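Methylenetetrahydrofolate--tRNA-(uracil-5-)-methyltransferase TrmFO (Thermus thermophilus, PDB 3G5S) probably catalyses the folate- and FAD-dependent methylation of uridine 54 in tRNA to 5-methyluridine, drawing the carbon from methylenetetrahydrofolate and reducing power from NADH or NADPH. Local coordinates at residues P284-L289 with V302-M307; T236-P241 with E255-V260. One frame throughout, in Å; residues are numbered along the deposited sequence.

How the contacts relate
From the N terminus the chain first lays down four of the five strands of the FAD-binding parallel sheet, then three strands of the antiparallel sheet, before it reaches contact 2. There the turn of helix 236-239 and P241 lie against 255-260, closing a loop of 13 residues without helix or strand. The chain runs on through strands 258-264 and 271-274 to helix 283-290, where contact 1 opens; 12 residues later it closes at 302-307. Strand 331-333 then completes the parallel sheet. The two loops follow in series, neither nested nor crossed. Their centres are about 20 Å apart, and both reach the antiparallel sheet, contact 2 at inner strand 258-264 and contact 1 at outermost strand 301-303.

Contact 1 (P284-L289 with V302-M307); sequences PEQKRL and VRYGVM
Two hydrogen bonds join the Q286 side-chain amide to the backbone of G305. G305 N donates to Q286 OE1 at 2.8 Å, lying in the carbonyl plane on a lone pair, with an N-H...O angle of 150°. In return Q286 NE2 gives a hydrogen to G305 O at 2.9 Å, straighter at 158° and tilted from the plane of that carbonyl. With oxygen and nitrogen both engaged by one residue, the flip of the amide is fixed; L281 O takes a further hydrogen bond from Q286 NE2.

The remaining contacts are van der Waals. The Q286 and Y304 side chains run alongside each other but point opposite ways, amide and ring planes 77° apart. Q286 CB sits at the ring edge, 3.8 Å from Y304 CD1, and Q286 OE1 is 3.5 Å from that same CD1. K287 CB lies 3.7 Å from Y304 OH; with CG anti to the backbone N and the chain extended, K287 CD passes alongside the same oxygen at 4.0 Å, and the ammonium continues away from the tyrosine.

Beyond the pair, W283 stacks on the Y304 ring and Y394 OH is hydrogen-bonded to Y304 N. L289 packs on helix 193-205, while V302 and R303 form a classic beta bulge opposite I163 of strand 163-165. Helix 283-290 thus touches helix 193-205 through L289 and the chain just beyond strand 301-303, outermost in the antiparallel sheet, through Q286.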
ATOM      1  N   PRO A 284       3.721  17.692  -0.968  1.00 15.37           N
ATOM      2  CA  PRO A 284       3.533  18.960  -0.248  1.00 15.93           C
ATOM      3  C   PRO A 284       2.492  19.860  -0.915  1.00 15.22           C
ATOM      4  O   PRO A 284       1.800  20.618  -0.234  1.00 15.56           O
ATOM      5  CB  PRO A 284       4.920  19.607  -0.313  1.00 17.84           C
ATOM      6  CG  PRO A 284       5.863  18.441  -0.429  1.00 18.23           C
ATOM      7  CD  PRO A 284       5.135  17.451  -1.300  1.00 16.25           C
ATOM      8  N   GLU A 285       2.376  19.774  -2.235  1.00 14.80           N
ATOM      9  CA  GLU A 285       1.353  20.539  -2.942  1.00 15.75           C
ATOM     10  C   GLU A 285      -0.045  20.017  -2.632  1.00 14.69           C
ATOM     11  O   GLU A 285      -0.978  20.795  -2.460  1.00 14.17           O
ATOM     12  CB  GLU A 285       1.598  20.532  -4.448  1.00 16.87           C
ATOM     13  CG  GLU A 285       2.887  21.226  -4.857  1.00 19.73           C
ATOM     14  CD  GLU A 285       2.840  22.737  -4.661  1.00 22.30           C
ATOM     15  OE1 GLU A 285       2.796  23.212  -3.503  1.00 24.53           O
ATOM     16  OE2 GLU A 285       2.851  23.453  -5.677  1.00 23.33           O
ATOM     17  N   GLN A 286      -0.192  18.698  -2.559  1.00 13.76           N
ATOM     18  CA  GLN A 286      -1.470  18.122  -2.173  1.00 13.46           C
ATOM     19  C   GLN A 286      -1.892  18.626  -0.801  1.00 13.02           C
ATOM     20  O   GLN A 286      -3.043  18.991  -0.599  1.00 13.59           O
ATOM     21  CB  GLN A 286      -1.393  16.599  -2.152  1.00 13.52           C
ATOM     22  CG  GLN A 286      -1.243  15.959  -3.519  1.00 13.15           C
ATOM     23  CD  GLN A 286      -1.337  14.446  -3.461  1.00 12.22           C
ATOM     24  OE1 GLN A 286      -2.166  13.893  -2.742  1.00 12.28           O
ATOM     25  NE2 GLN A 286      -0.487  13.773  -4.224  1.00 13.16           N
ATOM     26  N   LYS A 287      -0.967  18.631   0.149  1.00 13.11           N
ATOM     27  CA  LYS A 287      -1.303  19.105   1.485  1.00 14.05           C
ATOM     28  C   LYS A 287      -1.770  20.562   1.467  1.00 13.22           C
ATOM     29  O   LYS A 287      -2.781  20.911   2.077  1.00 13.88           O
ATOM     30  CB  LYS A 287      -0.119  18.932   2.435  1.00 15.96           C
ATOM     31  CG  LYS A 287      -0.409  19.391   3.848  1.00 18.32           C
ATOM     32  CD  LYS A 287       0.777  19.139   4.758  1.00 20.94           C
ATOM     33  CE  LYS A 287       0.482  19.585   6.179  1.00 22.61           C
ATOM     34  NZ  LYS A 287       1.634  19.315   7.081  1.00 25.10           N
ATOM     35  N   ARG A 288      -1.036  21.410   0.761  1.00 13.44           N
ATOM     36  CA  ARG A 288      -1.390  22.825   0.679  1.00 13.48           C
ATOM     37  C   ARG A 288      -2.783  23.014   0.081  1.00 13.05           C
ATOM     38  O   ARG A 288      -3.588  23.813   0.570  1.00 14.27           O
ATOM     39  CB  ARG A 288      -0.346  23.576  -0.143  1.00 15.95           C
ATOM     40  CG  ARG A 288      -0.560  25.070  -0.180  1.00 17.34           C
ATOM     41  CD  ARG A 288       0.648  25.776  -0.769  1.00 20.16           C
ATOM     42  NE  ARG A 288       0.940  25.323  -2.124  1.00 21.56           N
ATOM     43  CZ  ARG A 288       0.400  25.842  -3.221  1.00 21.89           C
ATOM     44  NH1 ARG A 288      -0.470  26.842  -3.130  1.00 22.38           N
ATOM     45  NH2 ARG A 288       0.730  25.359  -4.412  1.00 22.58           N
ATOM     46  N   LEU A 289      -3.063  22.266  -0.979  1.00 13.28           N
ATOM     47  CA  LEU A 289      -4.345  22.359  -1.665  1.00 14.22           C
ATOM     48  C   LEU A 289      -5.484  21.817  -0.806  1.00 13.04           C
ATOM     49  O   LEU A 289      -6.537  22.443  -0.680  1.00 13.51           O
ATOM     50  CB  LEU A 289      -4.278  21.616  -2.999  1.00 17.13           C
ATOM     51  CG  LEU A 289      -3.754  22.410  -4.200  1.00 20.05           C
ATOM     52  CD1 LEU A 289      -4.894  23.170  -4.851  1.00 22.79           C
ATOM     53  CD2 LEU A 289      -2.641  23.376  -3.799  1.00 22.43           C
ATOM     54  N   VAL A 302      -3.036  10.944   5.555  1.00 11.95           N
ATOM     55  CA  VAL A 302      -2.352   9.702   5.882  1.00 13.17           C
ATOM     56  C   VAL A 302      -1.924   8.908   4.649  1.00 12.99           C
ATOM     57  O   VAL A 302      -1.050   8.055   4.752  1.00 14.30           O
ATOM     58  CB  VAL A 302      -3.183   8.815   6.836  1.00 14.78           C
ATOM     59  CG1 VAL A 302      -3.361   9.500   8.180  1.00 16.48           C
ATOM     60  CG2 VAL A 302      -4.530   8.470   6.225  1.00 14.70           C
ATOM     61  N   ARG A 303      -2.519   9.185   3.491  1.00 11.38           N
ATOM     62  CA  ARG A 303      -2.103   8.524   2.262  1.00 10.97           C
ATOM     63  C   ARG A 303      -2.285   9.525   1.132  1.00 10.45           C
ATOM     64  O   ARG A 303      -3.395   9.989   0.898  1.00 11.89           O
ATOM     65  CB  ARG A 303      -2.940   7.263   2.017  1.00 12.26           C
ATOM     66  CG  ARG A 303      -2.436   6.387   0.883  1.00 13.90           C
ATOM     67  CD  ARG A 303      -2.958   6.810  -0.512  1.00 15.02           C
ATOM     68  NE  ARG A 303      -2.801   5.678  -1.416  1.00 16.56           N
ATOM     69  CZ  ARG A 303      -1.782   5.480  -2.250  1.00 16.39           C
ATOM     70  NH1 ARG A 303      -0.828   6.395  -2.399  1.00 15.97           N
ATOM     71  NH2 ARG A 303      -1.740   4.359  -2.967  1.00 18.59           N
ATOM     72  N   TYR A 304      -1.195   9.892   0.467  1.00 10.47           N
ATOM     73  CA  TYR A 304      -1.260  10.881  -0.603  1.00 10.88           C
ATOM     74  C   TYR A 304      -1.732  10.272  -1.924  1.00 11.28           C
ATOM     75  O   TYR A 304      -1.538   9.086  -2.182  1.00 12.64           O
ATOM     76  CB  TYR A 304       0.095  11.563  -0.776  1.00 11.81           C
ATOM     77  CG  TYR A 304       0.367  12.596   0.291  1.00 12.02           C
ATOM     78  CD1 TYR A 304      -0.106  13.893   0.148  1.00 13.08           C
ATOM     79  CD2 TYR A 304       1.071  12.281   1.450  1.00 12.39           C
ATOM     80  CE1 TYR A 304       0.114  14.848   1.105  1.00 13.05           C
ATOM     81  CE2 TYR A 304       1.302  13.240   2.424  1.00 13.27           C
ATOM     82  CZ  TYR A 304       0.817  14.520   2.243  1.00 13.71           C
ATOM     83  OH  TYR A 304       1.034  15.486   3.189  1.00 15.42           O
ATOM     84  N   GLY A 305      -2.356  11.087  -2.766  1.00 11.27           N
ATOM     85  CA  GLY A 305      -2.809  10.614  -4.063  1.00 12.41           C
ATOM     86  C   GLY A 305      -1.659  10.354  -5.015  1.00 12.79           C
ATOM     87  O   GLY A 305      -0.612  11.008  -4.933  1.00 13.59           O
ATOM     88  N   VAL A 306      -1.853   9.388  -5.907  1.00 12.61           N
ATOM     89  CA  VAL A 306      -0.862   9.048  -6.919  1.00 13.07           C
ATOM     90  C   VAL A 306      -1.556   8.548  -8.177  1.00 13.95           C
ATOM     91  O   VAL A 306      -2.694   8.077  -8.124  1.00 14.64           O
ATOM     92  CB  VAL A 306       0.114   7.955  -6.445  1.00 14.31           C
ATOM     93  CG1 VAL A 306       0.921   8.437  -5.252  1.00 16.97           C
ATOM     94  CG2 VAL A 306      -0.632   6.660  -6.142  1.00 15.27           C
HETATM   95  N   MSE A 307      -0.853   8.658  -9.301  1.00 14.79           N
HETATM   96  CA  MSE A 307      -1.344   8.230 -10.607  1.00 18.27           C
HETATM   97  C   MSE A 307      -0.231   7.503 -11.318  1.00 17.02           C
HETATM   98  O   MSE A 307       0.626   8.145 -11.918  1.00 19.35           O
HETATM   99  CB  MSE A 307      -1.664   9.442 -11.491  1.00 23.82           C
HETATM  100  CG  MSE A 307      -2.843  10.293 -11.089  1.00 28.38           C
HETATM  101 SE   MSE A 307      -4.511   9.806 -11.990  1.00 31.50          SE
HETATM  102  CE  MSE A 307      -3.873   9.489 -13.799  1.00 30.39           C
TER

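Contact 2 (T236-P241 with E255-V260); sequences TLLFGP and EPFAVV
The start of strand 258-264, an inner strand of the six-stranded antiparallel sheet, is met here by the short helix 236-239 and the turn that follows it. L238 carries the contact. Its CG is anti to the carbonyl carbon (chi1 -60°), an arrangement that brings the two methyls to the other segment although the bond to CB does not aim there directly. CD2 reaches furthest in, 3.8 Å from A258 CB and 3.9 Å from F257 CE2. CD1 of L238 comes to 4.0 Å from F257 CZ, so the fork of the leucine, slantwise to the F257 side chain, spans the CE2-CZ side of the ring. F257 turns its ring to this fork because its CG lies anti to the backbone N (chi1 179°), while the A258 methyl points toward the helix segment.

Further along, backbone meets backbone: P241 O and V259 O stand 3.9 Å apart, two acceptors with no bond between them. V259 instead pairs through its backbone with M242, so the chain just past P241 is tied to the strand, and A258 and V260 pair with M191 and C189 toward strand 187-191. Helix 193-205 borders the same cluster, with Y196 on L238 and E193 on F257.

Shortened to an alanine, L238 would lose its whole isopropyl fork beyond CB, which would probably leave a gap beside the F257 ring and the A258 methyl. Across the contact, attraction between the side chains is wholly apolar, resting on dispersion and on the exclusion of water from a partly buried site. Such contacts lack the directional hold of hydrogen bonds, and the polar tie to the strand comes one residue later, at M242.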
ATOM      1  N   THR A 236     -14.817  22.529 -15.537  1.00 14.26           N
ATOM      2  CA  THR A 236     -14.583  21.092 -15.540  1.00 14.82           C
ATOM      3  C   THR A 236     -14.807  20.439 -14.176  1.00 14.27           C
ATOM      4  O   THR A 236     -15.541  19.458 -14.062  1.00 14.51           O
ATOM      5  CB  THR A 236     -13.168  20.784 -16.054  1.00 15.63           C
ATOM      6  OG1 THR A 236     -12.864  21.636 -17.166  1.00 16.44           O
ATOM      7  CG2 THR A 236     -13.048  19.331 -16.456  1.00 17.38           C
ATOM      8  N   LEU A 237     -14.183  20.974 -13.134  1.00 13.72           N
ATOM      9  CA  LEU A 237     -14.353  20.380 -11.811  1.00 14.39           C
ATOM     10  C   LEU A 237     -15.802  20.470 -11.319  1.00 14.23           C
ATOM     11  O   LEU A 237     -16.272  19.606 -10.576  1.00 15.04           O
ATOM     12  CB  LEU A 237     -13.392  21.007 -10.795  1.00 15.05           C
ATOM     13  CG  LEU A 237     -11.918  20.667 -11.015  1.00 17.17           C
ATOM     14  CD1 LEU A 237     -11.024  21.583 -10.194  1.00 19.83           C
ATOM     15  CD2 LEU A 237     -11.646  19.207 -10.682  1.00 18.68           C
ATOM     16  N   LEU A 238     -16.513  21.509 -11.757  1.00 14.19           N
ATOM     17  CA  LEU A 238     -17.900  21.732 -11.355  1.00 14.78           C
ATOM     18  C   LEU A 238     -18.851  20.737 -12.016  1.00 13.95           C
ATOM     19  O   LEU A 238     -19.898  20.403 -11.458  1.00 15.47           O
ATOM     20  CB  LEU A 238     -18.333  23.169 -11.662  1.00 15.31           C
ATOM     21  CG  LEU A 238     -17.523  24.269 -10.976  1.00 15.90           C
ATOM     22  CD1 LEU A 238     -17.951  25.638 -11.487  1.00 16.66           C
ATOM     23  CD2 LEU A 238     -17.653  24.181  -9.460  1.00 16.99           C
ATOM     24  N   PHE A 239     -18.486  20.269 -13.204  1.00 13.87           N
ATOM     25  CA  PHE A 239     -19.241  19.206 -13.854  1.00 13.72           C
ATOM     26  C   PHE A 239     -18.876  17.852 -13.268  1.00 14.34           C
ATOM     27  O   PHE A 239     -19.667  16.916 -13.349  1.00 15.29           O
ATOM     28  CB  PHE A 239     -18.932  19.155 -15.351  1.00 13.89           C
ATOM     29  CG  PHE A 239     -19.669  20.176 -16.176  1.00 12.95           C
ATOM     30  CD1 PHE A 239     -21.053  20.160 -16.256  1.00 13.68           C
ATOM     31  CD2 PHE A 239     -18.978  21.132 -16.900  1.00 14.01           C
ATOM     32  CE1 PHE A 239     -21.734  21.075 -17.027  1.00 14.39           C
ATOM     33  CE2 PHE A 239     -19.661  22.059 -17.682  1.00 13.81           C
ATOM     34  CZ  PHE A 239     -21.040  22.029 -17.739  1.00 14.27           C
ATOM     35  N   GLY A 240     -17.671  17.763 -12.695  1.00 15.41           N
ATOM     36  CA  GLY A 240     -17.082  16.512 -12.249  1.00 15.55           C
ATOM     37  C   GLY A 240     -17.127  16.310 -10.744  1.00 13.65           C
ATOM     38  O   GLY A 240     -18.197  16.333 -10.150  1.00 14.72           O
ATOM     39  N   PRO A 241     -15.960  16.124 -10.111  1.00 13.68           N
ATOM     40  CA  PRO A 241     -15.961  15.631  -8.730  1.00 14.18           C
ATOM     41  C   PRO A 241     -16.443  16.656  -7.721  1.00 13.65           C
ATOM     42  O   PRO A 241     -16.731  16.269  -6.597  1.00 15.77           O
ATOM     43  CB  PRO A 241     -14.490  15.287  -8.488  1.00 15.68           C
ATOM     44  CG  PRO A 241     -13.752  16.187  -9.421  1.00 16.55           C
ATOM     45  CD  PRO A 241     -14.596  16.201 -10.659  1.00 15.19           C
ATOM     46  N   GLU A 255     -28.825  24.131  -2.727  1.00 17.95           N
ATOM     47  CA  GLU A 255     -27.700  23.473  -3.352  1.00 16.91           C
ATOM     48  C   GLU A 255     -26.433  24.293  -3.103  1.00 16.53           C
ATOM     49  O   GLU A 255     -26.436  25.505  -3.281  1.00 16.71           O
ATOM     50  CB  GLU A 255     -27.976  23.380  -4.852  1.00 17.39           C
ATOM     51  CG  GLU A 255     -27.008  22.535  -5.649  1.00 17.57           C
ATOM     52  CD  GLU A 255     -27.285  22.650  -7.134  1.00 18.55           C
ATOM     53  OE1 GLU A 255     -26.905  23.678  -7.728  1.00 20.54           O
ATOM     54  OE2 GLU A 255     -27.905  21.731  -7.704  1.00 19.93           O
ATOM     55  N   PRO A 256     -25.344  23.648  -2.663  1.00 15.74           N
ATOM     56  CA  PRO A 256     -24.089  24.398  -2.539  0.57 15.81           C
ATOM     57  C   PRO A 256     -23.530  24.747  -3.916  1.00 15.28           C
ATOM     58  O   PRO A 256     -23.919  24.148  -4.924  1.00 15.99           O
ATOM     59  CB  PRO A 256     -23.163  23.427  -1.801  0.57 16.59           C
ATOM     60  CG  PRO A 256     -23.753  22.086  -2.014  0.57 15.16           C
ATOM     61  CD  PRO A 256     -25.222  22.253  -2.212  0.57 15.29           C
ATOM     62  N   PHE A 257     -22.645  25.730  -3.963  1.00 15.41           N
ATOM     63  CA  PHE A 257     -22.012  26.069  -5.229  1.00 14.97           C
ATOM     64  C   PHE A 257     -21.147  24.905  -5.726  1.00 14.37           C
ATOM     65  O   PHE A 257     -21.231  24.497  -6.881  1.00 15.44           O
ATOM     66  CB  PHE A 257     -21.167  27.335  -5.115  1.00 15.97           C
ATOM     67  CG  PHE A 257     -20.482  27.699  -6.394  1.00 16.48           C
ATOM     68  CD1 PHE A 257     -21.146  28.435  -7.366  1.00 19.07           C
ATOM     69  CD2 PHE A 257     -19.194  27.262  -6.654  1.00 17.21           C
ATOM     70  CE1 PHE A 257     -20.523  28.754  -8.559  1.00 19.72           C
ATOM     71  CE2 PHE A 257     -18.568  27.573  -7.843  1.00 17.86           C
ATOM     72  CZ  PHE A 257     -19.234  28.319  -8.799  1.00 20.00           C
ATOM     73  N   ALA A 258     -20.313  24.376  -4.841  1.00 14.42           N
ATOM     74  CA  ALA A 258     -19.457  23.241  -5.152  1.00 13.86           C
ATOM     75  C   ALA A 258     -19.200  22.495  -3.853  1.00 13.05           C
ATOM     76  O   ALA A 258     -19.399  23.048  -2.766  1.00 13.21           O
ATOM     77  CB  ALA A 258     -18.159  23.721  -5.759  1.00 14.75           C
ATOM     78  N   VAL A 259     -18.793  21.233  -3.962  1.00 12.32           N
ATOM     79  CA  VAL A 259     -18.423  20.454  -2.793  1.00 12.94           C
ATOM     80  C   VAL A 259     -17.190  19.627  -3.078  1.00 13.68           C
ATOM     81  O   VAL A 259     -16.861  19.348  -4.225  1.00 16.07           O
ATOM     82  CB  VAL A 259     -19.536  19.475  -2.350  1.00 14.79           C
ATOM     83  CG1 VAL A 259     -20.840  20.212  -2.102  1.00 15.82           C
ATOM     84  CG2 VAL A 259     -19.708  18.358  -3.366  1.00 15.78           C
ATOM     85  N   VAL A 260     -16.490  19.266  -2.015  1.00 12.35           N
ATOM     86  CA  VAL A 260     -15.591  18.127  -2.049  1.00 11.81           C
ATOM     87  C   VAL A 260     -16.242  17.049  -1.193  1.00 11.80           C
ATOM     88  O   VAL A 260     -16.642  17.301  -0.050  1.00 12.53           O
ATOM     89  CB  VAL A 260     -14.198  18.480  -1.510  1.00 12.96           C
ATOM     90  CG1 VAL A 260     -13.339  17.230  -1.377  1.00 14.12           C
ATOM     91  CG2 VAL A 260     -13.532  19.510  -2.415  1.00 14.14           C
TER